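Local coordinates for oxysterol-binding protein homolog 1 (PDB 5H28) that transfers lipids, including sterols, between membranes without vesicles and is targeted to the nucleus-vacuole junction by its ankyrin repeats, to which this region belongs, at residues E59-W64 against L77-R82; Q39-M44 against T71-H76. All coordinates share one frame; numbering follows the deposited sequence.

Contact 1. Residues E59-W64 against L77-R82; sequences EIVHHW and LDLNER
In the ankyrin-repeat domain, the last turns of helix 54-64 meet the loop leading to helix 89-95 through Trp64, Ile60 and Val61 on one side and Leu77 and Leu79 on the other. One backbone bond joins the two: Leu77 N gives its hydrogen to Trp64 O at 2.8 Å, bent at the hydrogen (141°) but arriving well down the carbonyl direction, with a C=O...N angle of 158°. Beside it, the Leu77 side chain leans over the helix. Its CD1 methyl lies between two residues one turn apart, 3.9 Å from Trp64 CB and equally far from Ile60 CG2. Trp64 holds its CG beside the backbone N, chi1 -53°, which carries the indole away from Leu77 toward Phe18 and Leu25 and leaves CB to do the touching. An alanine in place of Leu77 would probably keep the backbone bond but open a gap over Ile60 and Trp64, and against Met44 of helix 44-51. Farther along the loop, Leu79 crosses Val61 at about a right angle, and its CD1 faces both valine methyls, with CG2 at 3.9 Å and CG1 at 4.1 Å. Leu79 sits inside a type I turn from Asp78 to Glu81, where Asp78 OD1 accepts from Asn80 N at 2.8 Å, from above the carboxylate plane, an Asx turn. The Asn80 side chain gives ND2 to Thr110 O and accepts from Asn112 N with OD1. This buried seam, with Leu79 also on Leu45 and Leu105, joins the loop between the first two predicted ankyrin repeats to the helices beside it, as expected in an ankyrin domain.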
loop_
_atom_site.group_PDB
_atom_site.type_symbol
_atom_site.label_atom_id
_atom_site.label_comp_id
_atom_site.label_asym_id
_atom_site.label_seq_id
_atom_site.Cartn_x
_atom_site.Cartn_y
_atom_site.Cartn_z
ATOM N N GLU A 59 -15.077 16.846 0.474
ATOM C CA GLU A 59 -16.392 16.231 0.615
ATOM C C GLU A 59 -16.511 14.971 -0.236
ATOM O O GLU A 59 -17.092 13.981 0.197
ATOM C CB GLU A 59 -17.500 17.212 0.225
ATOM C CG GLU A 59 -17.633 18.433 1.128
ATOM C CD GLU A 59 -17.903 18.083 2.578
ATOM O OE1 GLU A 59 -18.657 17.125 2.840
ATOM O OE2 GLU A 59 -17.370 18.786 3.460
ATOM N N ILE A 60 -15.967 15.008 -1.448
ATOM C CA ILE A 60 -16.021 13.847 -2.327
ATOM C C ILE A 60 -15.312 12.663 -1.674
ATOM O O ILE A 60 -15.841 11.554 -1.625
ATOM C CB ILE A 60 -15.345 14.153 -3.685
ATOM C CG1 ILE A 60 -16.228 15.098 -4.503
ATOM C CG2 ILE A 60 -15.095 12.860 -4.453
ATOM C CD1 ILE A 60 -15.565 15.592 -5.776
ATOM N N VAL A 61 -14.116 12.909 -1.153
ATOM C CA VAL A 61 -13.341 11.855 -0.518
ATOM C C VAL A 61 -13.972 11.324 0.767
ATOM O O VAL A 61 -14.065 10.111 0.961
ATOM C CB VAL A 61 -11.897 12.334 -0.229
ATOM C CG1 VAL A 61 -11.165 11.315 0.628
ATOM C CG2 VAL A 61 -11.151 12.539 -1.545
ATOM N N HIS A 62 -14.421 12.218 1.638
ATOM C CA HIS A 62 -15.019 11.780 2.892
ATOM C C HIS A 62 -16.375 11.111 2.725
ATOM O O HIS A 62 -16.762 10.277 3.545
ATOM C CB HIS A 62 -15.123 12.954 3.865
ATOM C CG HIS A 62 -13.802 13.387 4.422
ATOM N ND1 HIS A 62 -12.945 12.520 5.065
ATOM C CD2 HIS A 62 -13.194 14.593 4.435
ATOM C CE1 HIS A 62 -11.863 13.175 5.447
ATOM N NE2 HIS A 62 -11.989 14.436 5.076
ATOM N N HIS A 63 -17.089 11.457 1.660
ATOM C CA HIS A 63 -18.403 10.871 1.406
ATOM C C HIS A 63 -18.388 9.537 0.675
ATOM O O HIS A 63 -19.106 8.610 1.050
ATOM C CB HIS A 63 -19.277 11.809 0.565
ATOM C CG HIS A 63 -20.011 12.846 1.356
ATOM N ND1 HIS A 63 -19.398 13.970 1.865
ATOM C CD2 HIS A 63 -21.312 12.929 1.720
ATOM C CE1 HIS A 63 -20.289 14.702 2.509
ATOM N NE2 HIS A 63 -21.459 14.093 2.435
ATOM N N TRP A 64 -17.558 9.435 -0.358
ATOM C CA TRP A 64 -17.575 8.245 -1.201
ATOM C C TRP A 64 -16.378 7.311 -1.338
ATOM O O TRP A 64 -16.367 6.465 -2.233
ATOM C CB TRP A 64 -18.038 8.693 -2.589
ATOM C CG TRP A 64 -19.330 9.452 -2.511
ATOM C CD1 TRP A 64 -20.451 9.075 -1.828
ATOM C CD2 TRP A 64 -19.641 10.713 -3.124
ATOM N NE1 TRP A 64 -21.439 10.014 -1.977
ATOM C CE2 TRP A 64 -20.972 11.031 -2.766
ATOM C CE3 TRP A 64 -18.928 11.602 -3.940
ATOM C CZ2 TRP A 64 -21.607 12.202 -3.197
ATOM C CZ3 TRP A 64 -19.563 12.769 -4.370
ATOM C CH2 TRP A 64 -20.889 13.055 -3.996
ATOM N N LEU A 77 -15.457 5.100 -4.550
ATOM C CA LEU A 77 -14.416 5.696 -5.366
ATOM C C LEU A 77 -13.047 5.265 -4.881
ATOM O O LEU A 77 -12.784 5.202 -3.676
ATOM C CB LEU A 77 -14.536 7.220 -5.336
ATOM C CG LEU A 77 -15.899 7.754 -5.788
ATOM C CD1 LEU A 77 -15.873 9.272 -5.776
ATOM C CD2 LEU A 77 -16.235 7.232 -7.186
ATOM N N ASP A 78 -12.184 4.949 -5.838
ATOM C CA ASP A 78 -10.829 4.511 -5.560
ATOM C C ASP A 78 -9.929 5.739 -5.518
ATOM O O ASP A 78 -9.796 6.458 -6.508
ATOM C CB ASP A 78 -10.366 3.561 -6.667
ATOM C CG ASP A 78 -9.038 2.902 -6.359
ATOM O OD1 ASP A 78 -8.351 3.337 -5.410
ATOM O OD2 ASP A 78 -8.681 1.947 -7.078
ATOM N N LEU A 79 -9.321 5.987 -4.367
ATOM C CA LEU A 79 -8.435 7.128 -4.215
ATOM C C LEU A 79 -7.247 6.983 -5.165
ATOM O O LEU A 79 -6.623 7.968 -5.556
ATOM C CB LEU A 79 -7.943 7.197 -2.768
ATOM C CG LEU A 79 -7.667 8.571 -2.164
ATOM C CD1 LEU A 79 -8.907 9.441 -2.277
ATOM C CD2 LEU A 79 -7.265 8.400 -0.706
ATOM N N ASN A 80 -6.960 5.742 -5.551
ATOM C CA ASN A 80 -5.839 5.436 -6.426
ATOM C C ASN A 80 -6.240 5.011 -7.835
ATOM O O ASN A 80 -5.487 4.316 -8.518
ATOM C CB ASN A 80 -4.991 4.353 -5.765
ATOM C CG ASN A 80 -4.688 4.678 -4.320
ATOM O OD1 ASN A 80 -4.065 5.697 -4.025
ATOM N ND2 ASN A 80 -5.139 3.824 -3.406
ATOM N N GLU A 81 -7.428 5.438 -8.260
ATOM C CA GLU A 81 -7.943 5.140 -9.597
ATOM C C GLU A 81 -6.941 5.590 -10.660
ATOM O O GLU A 81 -6.432 6.704 -10.597
ATOM C CB GLU A 81 -9.260 5.892 -9.811
ATOM C CG GLU A 81 -9.902 5.730 -11.190
ATOM C CD GLU A 81 -10.713 4.457 -11.316
ATOM O OE1 GLU A 81 -11.255 3.999 -10.288
ATOM O OE2 GLU A 81 -10.825 3.924 -12.443
ATOM N N ARG A 82 -6.661 4.735 -11.638
ATOM C CA ARG A 82 -5.732 5.103 -12.706
ATOM C C ARG A 82 -6.511 5.431 -13.977
ATOM O O ARG A 82 -7.404 4.671 -14.372
ATOM C CB ARG A 82 -4.750 3.955 -12.987
ATOM C CG ARG A 82 -3.818 3.632 -11.822
ATOM C CD ARG A 82 -2.894 2.446 -12.111
ATOM N NE ARG A 82 -1.733 2.782 -12.938
ATOM C CZ ARG A 82 -1.550 2.353 -14.183
ATOM N NH1 ARG A 82 -2.458 1.576 -14.758
ATOM N NH2 ARG A 82 -0.444 2.673 -14.845
#

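Contact 2. Residues Q39-M44 against T71-H76; sequences QVLHLM and TFLNIH
Leu41 O accepts the backbone N of Met44 at 3.1 Å, a bond across the turn between helix 35-42 and helix 44-51, while the Leu41 side chain reaches out to Leu73 and Ile75. A second bond of the same length, from Leu43 N to Val40 O, helps hold this turn, and Leu43 occupies the N-cap position of the next helix. The contact itself is apolar. Leu41 presents both branches of its fork: CD1 presses on Ile75 CD1 at 3.5 Å, closer than methyl groups usually come, and CD2 lies 4.1 Å from Leu73 CD1. Leu73 CD1 is also 4.1 Å from Leu41 CD1, so it faces the fork as a whole. The two leucines run past each other in opposite directions, whereas Ile75 lies nearly at right angles to Leu41. The extended chi2 of Ile75, 178°, carries CD1 forward to the leucine, while its first torsion puts CG2 anti to the backbone N, where it approaches the neighbouring imidazole. There, His42 CE1 stands 4.2 Å from Ile75 CG2, a looser touch at the border of the contact. The imidazole is tied by ND1 to the carbonyl O of Gln38, one turn back in the same helix, which limits how far it can swing. Phe29 also packs on Leu41. At Asn74, with left-handed angles (56/37), the chain bends sharply, and the CB atoms of Leu73 and Ile75, before and after it, both point toward the helix. The contact packs the loop after helix 54-64 on the C-terminal end of helix 35-42, in the predicted first ankyrin repeat and the loop that follows it, part of the helix-and-loop build of an ankyrin domain.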
loop_
_atom_site.group_PDB
_atom_site.type_symbol
_atom_site.label_atom_id
_atom_site.label_comp_id
_atom_site.label_asym_id
_atom_site.label_seq_id
_atom_site.Cartn_x
_atom_site.Cartn_y
_atom_site.Cartn_z
ATOM N N GLN A 39 -18.289 4.968 -15.710
ATOM C CA GLN A 39 -16.977 5.386 -16.171
ATOM C C GLN A 39 -16.632 6.827 -15.821
ATOM O O GLN A 39 -15.494 7.120 -15.451
ATOM C CB GLN A 39 -16.862 5.152 -17.675
ATOM C CG GLN A 39 -16.801 3.673 -18.023
ATOM C CD GLN A 39 -16.885 3.408 -19.507
ATOM O OE1 GLN A 39 -16.129 3.972 -20.294
ATOM N NE2 GLN A 39 -17.801 2.531 -19.899
ATOM N N VAL A 40 -17.602 7.727 -15.936
ATOM C CA VAL A 40 -17.354 9.126 -15.614
ATOM C C VAL A 40 -17.228 9.323 -14.106
ATOM O O VAL A 40 -16.401 10.115 -13.651
ATOM C CB VAL A 40 -18.470 10.031 -16.180
ATOM C CG1 VAL A 40 -18.302 11.464 -15.676
ATOM C CG2 VAL A 40 -18.410 10.015 -17.702
ATOM N N LEU A 41 -18.042 8.608 -13.329
ATOM C CA LEU A 41 -17.977 8.714 -11.873
ATOM C C LEU A 41 -16.617 8.240 -11.365
ATOM O O LEU A 41 -16.081 8.807 -10.415
ATOM C CB LEU A 41 -19.097 7.900 -11.216
ATOM C CG LEU A 41 -20.506 8.490 -11.307
ATOM C CD1 LEU A 41 -21.505 7.503 -10.722
ATOM C CD2 LEU A 41 -20.567 9.817 -10.562
ATOM N N HIS A 42 -16.061 7.205 -11.994
ATOM C CA HIS A 42 -14.750 6.693 -11.596
ATOM C C HIS A 42 -13.648 7.736 -11.791
ATOM O O HIS A 42 -12.603 7.668 -11.150
ATOM C CB HIS A 42 -14.384 5.436 -12.397
ATOM C CG HIS A 42 -14.898 4.163 -11.801
ATOM N ND1 HIS A 42 -16.219 3.781 -11.882
ATOM C CD2 HIS A 42 -14.268 3.194 -11.096
ATOM C CE1 HIS A 42 -16.383 2.632 -11.251
ATOM N NE2 HIS A 42 -15.214 2.254 -10.764
ATOM N N LEU A 43 -13.879 8.698 -12.679
ATOM C CA LEU A 43 -12.884 9.738 -12.931
ATOM C C LEU A 43 -13.241 11.059 -12.262
ATOM O O LEU A 43 -12.557 12.060 -12.452
ATOM C CB LEU A 43 -12.718 9.959 -14.438
ATOM C CG LEU A 43 -12.087 8.798 -15.212
ATOM C CD1 LEU A 43 -12.206 9.054 -16.704
ATOM C CD2 LEU A 43 -10.629 8.637 -14.811
ATOM N N MET A 44 -14.303 11.060 -11.460
ATOM C CA MET A 44 -14.724 12.286 -10.801
ATOM C C MET A 44 -13.656 12.931 -9.926
ATOM O O MET A 44 -13.494 14.151 -9.949
ATOM C CB MET A 44 -15.993 12.042 -9.984
ATOM C CG MET A 44 -16.466 13.272 -9.209
ATOM S SD MET A 44 -18.160 13.117 -8.610
ATOM C CE MET A 44 -18.031 11.631 -7.624
ATOM N N THR A 71 -23.608 4.680 0.850
ATOM C CA THR A 71 -24.040 5.989 0.360
ATOM C C THR A 71 -24.996 5.841 -0.816
ATOM O O THR A 71 -25.189 4.744 -1.328
ATOM C CB THR A 71 -22.842 6.830 -0.116
ATOM O OG1 THR A 71 -22.328 6.272 -1.332
ATOM C CG2 THR A 71 -21.743 6.840 0.934
ATOM N N PHE A 72 -25.580 6.955 -1.253
ATOM C CA PHE A 72 -26.519 6.939 -2.373
ATOM C C PHE A 72 -25.795 6.667 -3.689
ATOM O O PHE A 72 -26.362 6.077 -4.614
ATOM C CB PHE A 72 -27.264 8.281 -2.469
ATOM C CG PHE A 72 -26.566 9.312 -3.326
ATOM C CD1 PHE A 72 -26.611 9.228 -4.720
ATOM C CD2 PHE A 72 -25.851 10.352 -2.746
ATOM C CE1 PHE A 72 -25.954 10.157 -5.517
ATOM C CE2 PHE A 72 -25.190 11.290 -3.540
ATOM C CZ PHE A 72 -25.241 11.192 -4.923
ATOM N N LEU A 73 -24.545 7.114 -3.764
ATOM C CA LEU A 73 -23.732 6.946 -4.965
ATOM C C LEU A 73 -23.593 5.473 -5.324
ATOM O O LEU A 73 -23.505 5.114 -6.498
ATOM C CB LEU A 73 -22.341 7.557 -4.756
ATOM C CG LEU A 73 -21.514 7.750 -6.031
ATOM C CD1 LEU A 73 -22.144 8.858 -6.864
ATOM C CD2 LEU A 73 -20.074 8.098 -5.688
ATOM N N ASN A 74 -23.574 4.625 -4.299
ATOM C CA ASN A 74 -23.450 3.184 -4.475
ATOM C C ASN A 74 -22.226 2.762 -5.274
ATOM O O ASN A 74 -22.269 1.819 -6.067
ATOM C CB ASN A 74 -24.717 2.616 -5.110
ATOM C CG ASN A 74 -25.892 2.645 -4.160
ATOM O OD1 ASN A 74 -25.754 2.302 -2.984
ATOM N ND2 ASN A 74 -27.053 3.048 -4.657
ATOM N N ILE A 75 -21.134 3.478 -5.048
ATOM C CA ILE A 75 -19.862 3.198 -5.691
ATOM C C ILE A 75 -18.802 3.698 -4.733
ATOM O O ILE A 75 -18.890 4.823 -4.245
ATOM C CB ILE A 75 -19.664 3.984 -7.006
ATOM C CG1 ILE A 75 -20.771 3.660 -8.005
ATOM C CG2 ILE A 75 -18.304 3.641 -7.602
ATOM C CD1 ILE A 75 -20.659 4.451 -9.296
ATOM N N HIS A 76 -17.813 2.869 -4.437
ATOM C CA HIS A 76 -16.747 3.330 -3.571
ATOM C C HIS A 76 -15.603 3.783 -4.454
ATOM O O HIS A 76 -14.891 2.972 -5.053
ATOM C CB HIS A 76 -16.309 2.233 -2.603
ATOM C CG HIS A 76 -17.264 2.037 -1.468
ATOM N ND1 HIS A 76 -18.159 0.990 -1.416
ATOM C CD2 HIS A 76 -17.511 2.797 -0.376
ATOM C CE1 HIS A 76 -18.915 1.114 -0.341
ATOM N NE2 HIS A 76 -18.543 2.202 0.308
#

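In the fold
From the N terminus, the chain runs through helix 35-42, turns into helix 44-51, returns along helix 54-64 and enters the long loop that leads to helix 89-95. Contact 1 closes a loop of 12 residues within this excursion, and contact 2 a longer one of 26 that includes most of helix 44-51 and all of helix 54-64. Their segments alternate, so the two loops cross. The centres lie about 8 Å apart, and Trp64 belongs to the join: its ring atom CG meets Leu73 CD2 at 3.5 Å. Residues 71-76 thus pack on helix 35-42 and on Trp64, residues 77-82 on helix 54-64, and Met44 of helix 44-51 touches both Trp64 and Leu77.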